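Abietadiene synthase, chloroplastic (Abies grandis, PDB 3S9V) is a large, largely helical chloroplast enzyme of the terpene synthase family, with a metal-binding domain towards its C-terminal end. Local coordinates at residues Pro316-Arg328 / Val341-Phe355. Residues are numbered along the deposited sequence; the frame is centred on the assembly and turned at random.
Sequences PVPDIDDTAMGLR and VLKTFRDENGEFFCF
V341 and L342 lie in the loop that follows helix 320-332 and folds back on that helix's N-terminal end, where D319-D322 spell the DXDD signature of class II terpene synthases. V341 CG2 meets T323 CG2 at 3.5 Å, the two side chains running past each other in opposite directions. It also touches L327 CD2 (3.8 Å), a methyl that in turn rests on CG of L342, whose chain crosses that of L327 at about a right angle. T344 lays its CG2 over the centre of one face of the F345 ring, and the first turn of the helix takes the opposite face. There I320 N lies over the rim, and I320 CB makes a CH-pi contact 3.9 Å from the F345 centroid. The P318 carbonyl lies at the ring edge, and P318 CG comes 3.9 Å from F345 CZ. I320 CG1, set anti to the backbone N (chi1 -155°), runs on along F345 and carries CD1 to within 3.8 Å of F352 CB. Between F345 and F352 the loop turns back at D347-G350, a type I turn in which D347 OD1 accepts from N349 N and E351 N, one on each face of its carboxylate. On either side of the turn in sequence, R346 and E351 form salt bridges with E385 and R392 of helix 381-397. On the returning arm C354 supplies the backbone link: I320 N donates to C354 O (3.0 Å, 162° at the hydrogen), tilted 24° from the carbonyl plane, while C354 SG packs on I320 CG2. This bond holds the start of the helix where D319, its N-cap, accepts from D322 N through OD2 (2.9 Å). F355 closes the contact, touching V317 CG2 and bringing CE2 to 3.7 Å from D319 CB.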
ATOM      1  N   PRO A 316       3.116   0.311 -24.889  1.00 30.88           N
ATOM      2  CA  PRO A 316       4.281  -0.188 -25.634  1.00 30.75           C
ATOM      3  C   PRO A 316       5.316  -0.831 -24.705  1.00 32.10           C
ATOM      4  O   PRO A 316       5.964  -1.808 -25.064  1.00 35.57           O
ATOM      5  CB  PRO A 316       4.836   1.067 -26.297  1.00 32.05           C
ATOM      6  CG  PRO A 316       3.643   1.956 -26.413  1.00 39.82           C
ATOM      7  CD  PRO A 316       2.917   1.750 -25.117  1.00 30.12           C
ATOM      8  N   VAL A 317       5.474  -0.261 -23.513  1.00 28.87           N
ATOM      9  CA  VAL A 317       6.426  -0.774 -22.539  1.00 27.49           C
ATOM     10  C   VAL A 317       5.820  -0.757 -21.140  1.00 27.58           C
ATOM     11  O   VAL A 317       5.143   0.197 -20.752  1.00 26.81           O
ATOM     12  CB  VAL A 317       7.739   0.063 -22.511  1.00 29.26           C
ATOM     13  CG1 VAL A 317       8.295   0.203 -23.913  1.00 33.94           C
ATOM     14  CG2 VAL A 317       7.492   1.433 -21.899  1.00 26.02           C
ATOM     15  N   PRO A 318       6.050  -1.823 -20.361  1.00 27.95           N
ATOM     16  CA  PRO A 318       5.498  -1.864 -19.007  1.00 26.67           C
ATOM     17  C   PRO A 318       6.446  -1.133 -18.075  1.00 26.51           C
ATOM     18  O   PRO A 318       7.590  -0.864 -18.446  1.00 25.14           O
ATOM     19  CB  PRO A 318       5.452  -3.357 -18.711  1.00 24.58           C
ATOM     20  CG  PRO A 318       6.727  -3.836 -19.364  1.00 28.42           C
ATOM     21  CD  PRO A 318       6.706  -3.101 -20.702  1.00 24.79           C
ATOM     22  N   ASP A 319       5.971  -0.801 -16.879  1.00 25.96           N
ATOM     23  CA  ASP A 319       6.823  -0.142 -15.895  1.00 26.46           C
ATOM     24  C   ASP A 319       6.634  -0.832 -14.552  1.00 23.78           C
ATOM     25  O   ASP A 319       5.538  -1.287 -14.223  1.00 21.36           O
ATOM     26  CB  ASP A 319       6.500   1.347 -15.778  1.00 20.24           C
ATOM     27  CG  ASP A 319       5.159   1.606 -15.144  1.00 24.14           C
ATOM     28  OD1 ASP A 319       4.131   1.405 -15.821  1.00 36.18           O
ATOM     29  OD2 ASP A 319       5.137   2.009 -13.965  1.00 23.36           O
ATOM     30  N   ILE A 320       7.707  -0.902 -13.774  1.00 19.31           N
ATOM     31  CA  ILE A 320       7.668  -1.574 -12.488  1.00 19.03           C
ATOM     32  C   ILE A 320       6.662  -0.981 -11.498  1.00 21.78           C
ATOM     33  O   ILE A 320       6.117  -1.702 -10.667  1.00 22.72           O
ATOM     34  CB  ILE A 320       9.069  -1.600 -11.844  1.00 19.42           C
ATOM     35  CG1 ILE A 320       9.170  -2.774 -10.870  1.00 20.96           C
ATOM     36  CG2 ILE A 320       9.343  -0.284 -11.128  1.00 15.16           C
ATOM     37  CD1 ILE A 320      10.568  -2.995 -10.337  1.00 10.21           C
ATOM     38  N   ASP A 321       6.400   0.320 -11.593  1.00 20.98           N
ATOM     39  CA  ASP A 321       5.468   0.958 -10.666  1.00 21.78           C
ATOM     40  C   ASP A 321       4.040   0.458 -10.874  1.00 20.20           C
ATOM     41  O   ASP A 321       3.416  -0.014  -9.931  1.00 17.76           O
ATOM     42  CB  ASP A 321       5.526   2.489 -10.809  1.00 23.35           C
ATOM     43  CG  ASP A 321       5.129   3.220  -9.523  1.00 36.65           C
ATOM     44  OD1 ASP A 321       4.822   2.552  -8.500  1.00 26.22           O
ATOM     45  OD2 ASP A 321       5.134   4.471  -9.537  1.00 35.33           O
ATOM     46  N   ASP A 322       3.526   0.561 -12.100  1.00 21.42           N
ATOM     47  CA  ASP A 322       2.171   0.094 -12.399  1.00 20.11           C
ATOM     48  C   ASP A 322       2.067  -1.423 -12.231  1.00 23.10           C
ATOM     49  O   ASP A 322       1.032  -1.940 -11.805  1.00 25.17           O
ATOM     50  CB  ASP A 322       1.765   0.436 -13.835  1.00 19.67           C
ATOM     51  CG  ASP A 322       1.483   1.909 -14.034  1.00 32.98           C
ATOM     52  OD1 ASP A 322       2.398   2.636 -14.471  1.00 38.31           O
ATOM     53  OD2 ASP A 322       0.345   2.342 -13.747  1.00 33.11           O
ATOM     54  N   THR A 323       3.134  -2.132 -12.586  1.00 17.08           N
ATOM     55  CA  THR A 323       3.147  -3.588 -12.484  1.00 18.79           C
ATOM     56  C   THR A 323       3.167  -4.047 -11.034  1.00 15.51           C
ATOM     57  O   THR A 323       2.464  -4.982 -10.667  1.00 19.21           O
ATOM     58  CB  THR A 323       4.357  -4.194 -13.213  1.00 13.40           C
ATOM     59  OG1 THR A 323       4.290  -3.855 -14.602  1.00 22.52           O
ATOM     60  CG2 THR A 323       4.356  -5.710 -13.065  1.00 17.90           C
ATOM     61  N   ALA A 324       3.971  -3.391 -10.210  1.00 16.95           N
ATOM     62  CA  ALA A 324       4.042  -3.738  -8.798  1.00 18.41           C
ATOM     63  C   ALA A 324       2.717  -3.404  -8.103  1.00 20.06           C
ATOM     64  O   ALA A 324       2.245  -4.170  -7.268  1.00 21.60           O
ATOM     65  CB  ALA A 324       5.190  -2.998  -8.133  1.00 14.07           C
ATOM     66  N   MET A 325       2.121  -2.261  -8.440  1.00 22.27           N
ATOM     67  CA  MET A 325       0.844  -1.876  -7.838  1.00 24.07           C
ATOM     68  C   MET A 325      -0.195  -2.928  -8.205  1.00 23.84           C
ATOM     69  O   MET A 325      -0.852  -3.508  -7.335  1.00 21.78           O
ATOM     70  CB  MET A 325       0.376  -0.518  -8.364  1.00 21.34           C
ATOM     71  CG  MET A 325       0.781   0.688  -7.537  1.00 32.91           C
ATOM     72  SD  MET A 325      -0.136   0.871  -5.987  1.00 24.07           S
ATOM     73  CE  MET A 325       1.142   0.532  -4.892  1.00 29.52           C
ATOM     74  N   GLY A 326      -0.331  -3.167  -9.507  1.00 21.32           N
ATOM     75  CA  GLY A 326      -1.293  -4.139  -9.983  1.00 17.40           C
ATOM     76  C   GLY A 326      -1.076  -5.525  -9.412  1.00 20.08           C
ATOM     77  O   GLY A 326      -2.041  -6.199  -9.053  1.00 20.14           O
ATOM     78  N   LEU A 327       0.180  -5.964  -9.326  1.00 19.63           N
ATOM     79  CA  LEU A 327       0.462  -7.297  -8.792  1.00 19.43           C
ATOM     80  C   LEU A 327      -0.034  -7.446  -7.352  1.00 19.01           C
ATOM     81  O   LEU A 327      -0.703  -8.432  -7.030  1.00 20.47           O
ATOM     82  CB  LEU A 327       1.964  -7.618  -8.873  1.00 15.88           C
ATOM     83  CG  LEU A 327       2.417  -8.908  -8.181  1.00 16.51           C
ATOM     84  CD1 LEU A 327       1.590 -10.086  -8.684  1.00 21.54           C
ATOM     85  CD2 LEU A 327       3.898  -9.132  -8.439  1.00 20.45           C
ATOM     86  N   ARG A 328       0.265  -6.471  -6.493  1.00 16.89           N
ATOM     87  CA  ARG A 328      -0.185  -6.561  -5.098  1.00 20.02           C
ATOM     88  C   ARG A 328      -1.699  -6.480  -4.928  1.00 17.91           C
ATOM     89  O   ARG A 328      -2.307  -7.342  -4.279  1.00 18.90           O
ATOM     90  CB  ARG A 328       0.462  -5.478  -4.228  1.00 18.70           C
ATOM     91  CG  ARG A 328       0.074  -5.567  -2.738  1.00 18.42           C
ATOM     92  CD  ARG A 328       0.798  -4.504  -1.920  1.00 15.31           C
ATOM     93  NE  ARG A 328       0.642  -3.214  -2.571  1.00 25.15           N
ATOM     94  CZ  ARG A 328      -0.366  -2.379  -2.361  1.00 21.13           C
ATOM     95  NH1 ARG A 328      -0.417  -1.236  -3.033  1.00 16.99           N
ATOM     96  NH2 ARG A 328      -1.296  -2.662  -1.457  1.00 16.07           N
ATOM     97  N   VAL A 341       5.817 -11.361 -13.382  1.00 24.21           N
ATOM     98  CA  VAL A 341       5.761 -10.065 -14.062  1.00 21.72           C
ATOM     99  C   VAL A 341       6.949  -9.182 -13.680  1.00 20.95           C
ATOM    100  O   VAL A 341       7.401  -8.369 -14.484  1.00 20.43           O
ATOM    101  CB  VAL A 341       4.449  -9.279 -13.738  1.00 22.25           C
ATOM    102  CG1 VAL A 341       3.247  -9.978 -14.337  1.00 21.63           C
ATOM    103  CG2 VAL A 341       4.284  -9.132 -12.242  1.00 14.99           C
ATOM    104  N   LEU A 342       7.453  -9.344 -12.461  1.00 17.88           N
ATOM    105  CA  LEU A 342       8.585  -8.549 -11.996  1.00 20.35           C
ATOM    106  C   LEU A 342       9.919  -8.910 -12.654  1.00 22.99           C
ATOM    107  O   LEU A 342      10.849  -8.105 -12.656  1.00 21.88           O
ATOM    108  CB  LEU A 342       8.731  -8.668 -10.478  1.00 19.67           C
ATOM    109  CG  LEU A 342       7.600  -8.128  -9.603  1.00 25.59           C
ATOM    110  CD1 LEU A 342       7.989  -8.302  -8.150  1.00 18.17           C
ATOM    111  CD2 LEU A 342       7.341  -6.649  -9.908  1.00 21.60           C
ATOM    112  N   LYS A 343      10.020 -10.116 -13.205  1.00 25.90           N
ATOM    113  CA  LYS A 343      11.259 -10.543 -13.852  1.00 26.49           C
ATOM    114  C   LYS A 343      11.676  -9.580 -14.962  1.00 27.24           C
ATOM    115  O   LYS A 343      12.859  -9.400 -15.239  1.00 27.52           O
ATOM    116  CB  LYS A 343      11.101 -11.962 -14.409  1.00 33.58           C
ATOM    117  CG  LYS A 343      11.241 -13.069 -13.353  1.00 36.68           C
ATOM    118  CD  LYS A 343      10.933 -14.445 -13.948  1.00 45.85           C
ATOM    119  CE  LYS A 343      11.402 -15.585 -13.045  1.00 43.77           C
ATOM    120  NZ  LYS A 343      10.833 -15.546 -11.668  1.00 46.95           N
ATOM    121  N   THR A 344      10.692  -8.946 -15.582  1.00 29.22           N
ATOM    122  CA  THR A 344      10.938  -7.989 -16.653  1.00 30.04           C
ATOM    123  C   THR A 344      11.802  -6.801 -16.207  1.00 31.31           C
ATOM    124  O   THR A 344      12.475  -6.171 -17.029  1.00 28.34           O
ATOM    125  CB  THR A 344       9.597  -7.428 -17.192  1.00 30.93           C
ATOM    126  OG1 THR A 344       8.850  -8.480 -17.806  1.00 40.09           O
ATOM    127  CG2 THR A 344       9.834  -6.317 -18.199  1.00 31.62           C
ATOM    128  N   PHE A 345      11.788  -6.502 -14.909  1.00 28.95           N
ATOM    129  CA  PHE A 345      12.528  -5.358 -14.388  1.00 25.90           C
ATOM    130  C   PHE A 345      13.813  -5.661 -13.613  1.00 27.12           C
ATOM    131  O   PHE A 345      14.480  -4.751 -13.111  1.00 26.13           O
ATOM    132  CB  PHE A 345      11.580  -4.517 -13.537  1.00 18.67           C
ATOM    133  CG  PHE A 345      10.297  -4.166 -14.246  1.00 23.98           C
ATOM    134  CD1 PHE A 345       9.175  -4.980 -14.126  1.00 22.83           C
ATOM    135  CD2 PHE A 345      10.229  -3.056 -15.089  1.00 10.92           C
ATOM    136  CE1 PHE A 345       8.010  -4.697 -14.836  1.00 15.79           C
ATOM    137  CE2 PHE A 345       9.070  -2.769 -15.799  1.00 13.80           C
ATOM    138  CZ  PHE A 345       7.960  -3.591 -15.671  1.00 10.27           C
ATOM    139  N   ARG A 346      14.159  -6.938 -13.536  1.00 24.52           N
ATOM    140  CA  ARG A 346      15.345  -7.382 -12.825  1.00 27.90           C
ATOM    141  C   ARG A 346      16.563  -7.464 -13.750  1.00 30.66           C
ATOM    142  O   ARG A 346      16.464  -7.994 -14.857  1.00 32.35           O
ATOM    143  CB  ARG A 346      15.064  -8.756 -12.216  1.00 25.33           C
ATOM    144  CG  ARG A 346      16.220  -9.377 -11.474  1.00 22.24           C
ATOM    145  CD  ARG A 346      15.890 -10.809 -11.100  1.00 30.92           C
ATOM    146  NE  ARG A 346      16.897 -11.392 -10.221  1.00 42.30           N
ATOM    147  CZ  ARG A 346      18.038 -11.930 -10.635  1.00 45.64           C
ATOM    148  NH1 ARG A 346      18.330 -11.972 -11.929  1.00 45.69           N
ATOM    149  NH2 ARG A 346      18.892 -12.422  -9.746  1.00 42.34           N
ATOM    150  N   ASP A 347      17.700  -6.932 -13.304  1.00 31.43           N
ATOM    151  CA  ASP A 347      18.926  -6.991 -14.103  1.00 35.40           C
ATOM    152  C   ASP A 347      19.707  -8.239 -13.700  1.00 37.82           C
ATOM    153  O   ASP A 347      19.360  -8.905 -12.722  1.00 38.98           O
ATOM    154  CB  ASP A 347      19.799  -5.734 -13.905  1.00 32.12           C
ATOM    155  CG  ASP A 347      20.493  -5.680 -12.535  1.00 38.38           C
ATOM    156  OD1 ASP A 347      20.418  -6.650 -11.750  1.00 34.42           O
ATOM    157  OD2 ASP A 347      21.135  -4.646 -12.241  1.00 41.72           O
ATOM    158  N   GLU A 348      20.761  -8.548 -14.445  1.00 42.07           N
ATOM    159  CA  GLU A 348      21.582  -9.727 -14.168  1.00 44.65           C
ATOM    160  C   GLU A 348      22.146  -9.786 -12.749  1.00 42.58           C
ATOM    161  O   GLU A 348      22.621 -10.834 -12.318  1.00 44.67           O
ATOM    162  CB  GLU A 348      22.747  -9.799 -15.158  1.00 51.09           C
ATOM    163  CG  GLU A 348      22.349  -9.621 -16.616  1.00 68.77           C
ATOM    164  CD  GLU A 348      21.324 -10.643 -17.078  1.00 76.63           C
ATOM    165  OE1 GLU A 348      21.599 -11.858 -16.964  1.00 77.21           O
ATOM    166  OE2 GLU A 348      20.246 -10.228 -17.560  1.00 77.94           O
ATOM    167  N   ASN A 349      22.091  -8.678 -12.017  1.00 42.32           N
ATOM    168  CA  ASN A 349      22.644  -8.645 -10.667  1.00 43.78           C
ATOM    169  C   ASN A 349      21.634  -8.589  -9.531  1.00 44.87           C
ATOM    170  O   ASN A 349      22.018  -8.486  -8.365  1.00 47.21           O
ATOM    171  CB  ASN A 349      23.606  -7.465 -10.531  1.00 47.41           C
ATOM    172  CG  ASN A 349      24.775  -7.553 -11.492  1.00 53.30           C
ATOM    173  OD1 ASN A 349      25.587  -8.477 -11.417  1.00 59.37           O
ATOM    174  ND2 ASN A 349      24.866  -6.590 -12.403  1.00 53.16           N
ATOM    175  N   GLY A 350      20.349  -8.640  -9.854  1.00 43.06           N
ATOM    176  CA  GLY A 350      19.349  -8.604  -8.803  1.00 38.89           C
ATOM    177  C   GLY A 350      18.831  -7.229  -8.418  1.00 35.53           C
ATOM    178  O   GLY A 350      18.138  -7.089  -7.408  1.00 35.44           O
ATOM    179  N   GLU A 351      19.180  -6.207  -9.194  1.00 32.84           N
ATOM    180  CA  GLU A 351      18.697  -4.858  -8.923  1.00 29.41           C
ATOM    181  C   GLU A 351      17.466  -4.649  -9.786  1.00 24.86           C
ATOM    182  O   GLU A 351      17.404  -5.150 -10.903  1.00 23.20           O
ATOM    183  CB  GLU A 351      19.756  -3.815  -9.278  1.00 32.81           C
ATOM    184  CG  GLU A 351      20.929  -3.799  -8.331  1.00 42.04           C
ATOM    185  CD  GLU A 351      20.486  -3.686  -6.887  1.00 51.54           C
ATOM    186  OE1 GLU A 351      19.767  -2.715  -6.562  1.00 50.20           O
ATOM    187  OE2 GLU A 351      20.854  -4.568  -6.081  1.00 58.25           O
ATOM    188  N   PHE A 352      16.479  -3.931  -9.267  1.00 23.18           N
ATOM    189  CA  PHE A 352      15.266  -3.677 -10.035  1.00 21.41           C
ATOM    190  C   PHE A 352      15.173  -2.215 -10.439  1.00 23.27           C
ATOM    191  O   PHE A 352      15.500  -1.324  -9.653  1.00 23.30           O
ATOM    192  CB  PHE A 352      14.025  -4.062  -9.233  1.00 21.22           C
ATOM    193  CG  PHE A 352      13.912  -5.528  -8.970  1.00 22.83           C
ATOM    194  CD1 PHE A 352      14.763  -6.149  -8.064  1.00 15.28           C
ATOM    195  CD2 PHE A 352      12.957  -6.291  -9.636  1.00 12.22           C
ATOM    196  CE1 PHE A 352      14.663  -7.508  -7.823  1.00 17.50           C
ATOM    197  CE2 PHE A 352      12.848  -7.649  -9.406  1.00 15.73           C
ATOM    198  CZ  PHE A 352      13.703  -8.262  -8.496  1.00 24.21           C
ATOM    199  N   PHE A 353      14.721  -1.983 -11.669  1.00 16.12           N
ATOM    200  CA  PHE A 353      14.585  -0.638 -12.200  1.00 17.73           C
ATOM    201  C   PHE A 353      13.173  -0.452 -12.768  1.00 18.23           C
ATOM    202  O   PHE A 353      12.463  -1.429 -12.996  1.00 16.44           O
ATOM    203  CB  PHE A 353      15.671  -0.414 -13.257  1.00 21.08           C
ATOM    204  CG  PHE A 353      17.074  -0.552 -12.709  1.00 13.99           C
ATOM    205  CD1 PHE A 353      17.688   0.512 -12.053  1.00 14.72           C
ATOM    206  CD2 PHE A 353      17.756  -1.758 -12.804  1.00 18.25           C
ATOM    207  CE1 PHE A 353      18.963   0.375 -11.497  1.00 19.81           C
ATOM    208  CE2 PHE A 353      19.031  -1.913 -12.251  1.00 23.74           C
ATOM    209  CZ  PHE A 353      19.635  -0.841 -11.596  1.00 28.70           C
ATOM    210  N   CYS A 354      12.766   0.797 -12.975  1.00 15.80           N
ATOM    211  CA  CYS A 354      11.425   1.093 -13.458  1.00 20.00           C
ATOM    212  C   CYS A 354      11.140   0.617 -14.887  1.00 23.10           C
ATOM    213  O   CYS A 354       9.992   0.323 -15.235  1.00 25.46           O
ATOM    214  CB  CYS A 354      11.151   2.598 -13.329  1.00 22.96           C
ATOM    215  SG  CYS A 354       9.391   3.052 -13.294  0.50 27.58           S
ATOM    216  N   PHE A 355      12.178   0.529 -15.712  1.00 25.64           N
ATOM    217  CA  PHE A 355      12.006   0.074 -17.089  1.00 26.21           C
ATOM    218  C   PHE A 355      13.045  -0.961 -17.496  1.00 27.00           C
ATOM    219  O   PHE A 355      14.175  -0.937 -17.017  1.00 28.20           O
ATOM    220  CB  PHE A 355      12.067   1.256 -18.060  1.00 21.48           C
ATOM    221  CG  PHE A 355      10.950   2.242 -17.882  1.00 23.49           C
ATOM    222  CD1 PHE A 355      11.130   3.388 -17.113  1.00 19.00           C
ATOM    223  CD2 PHE A 355       9.710   2.017 -18.469  1.00 17.02           C
ATOM    224  CE1 PHE A 355      10.088   4.302 -16.932  1.00 19.73           C
ATOM    225  CE2 PHE A 355       8.661   2.923 -18.293  1.00 20.89           C
ATOM    226  CZ  PHE A 355       8.852   4.067 -17.523  1.00 23.42           C
TER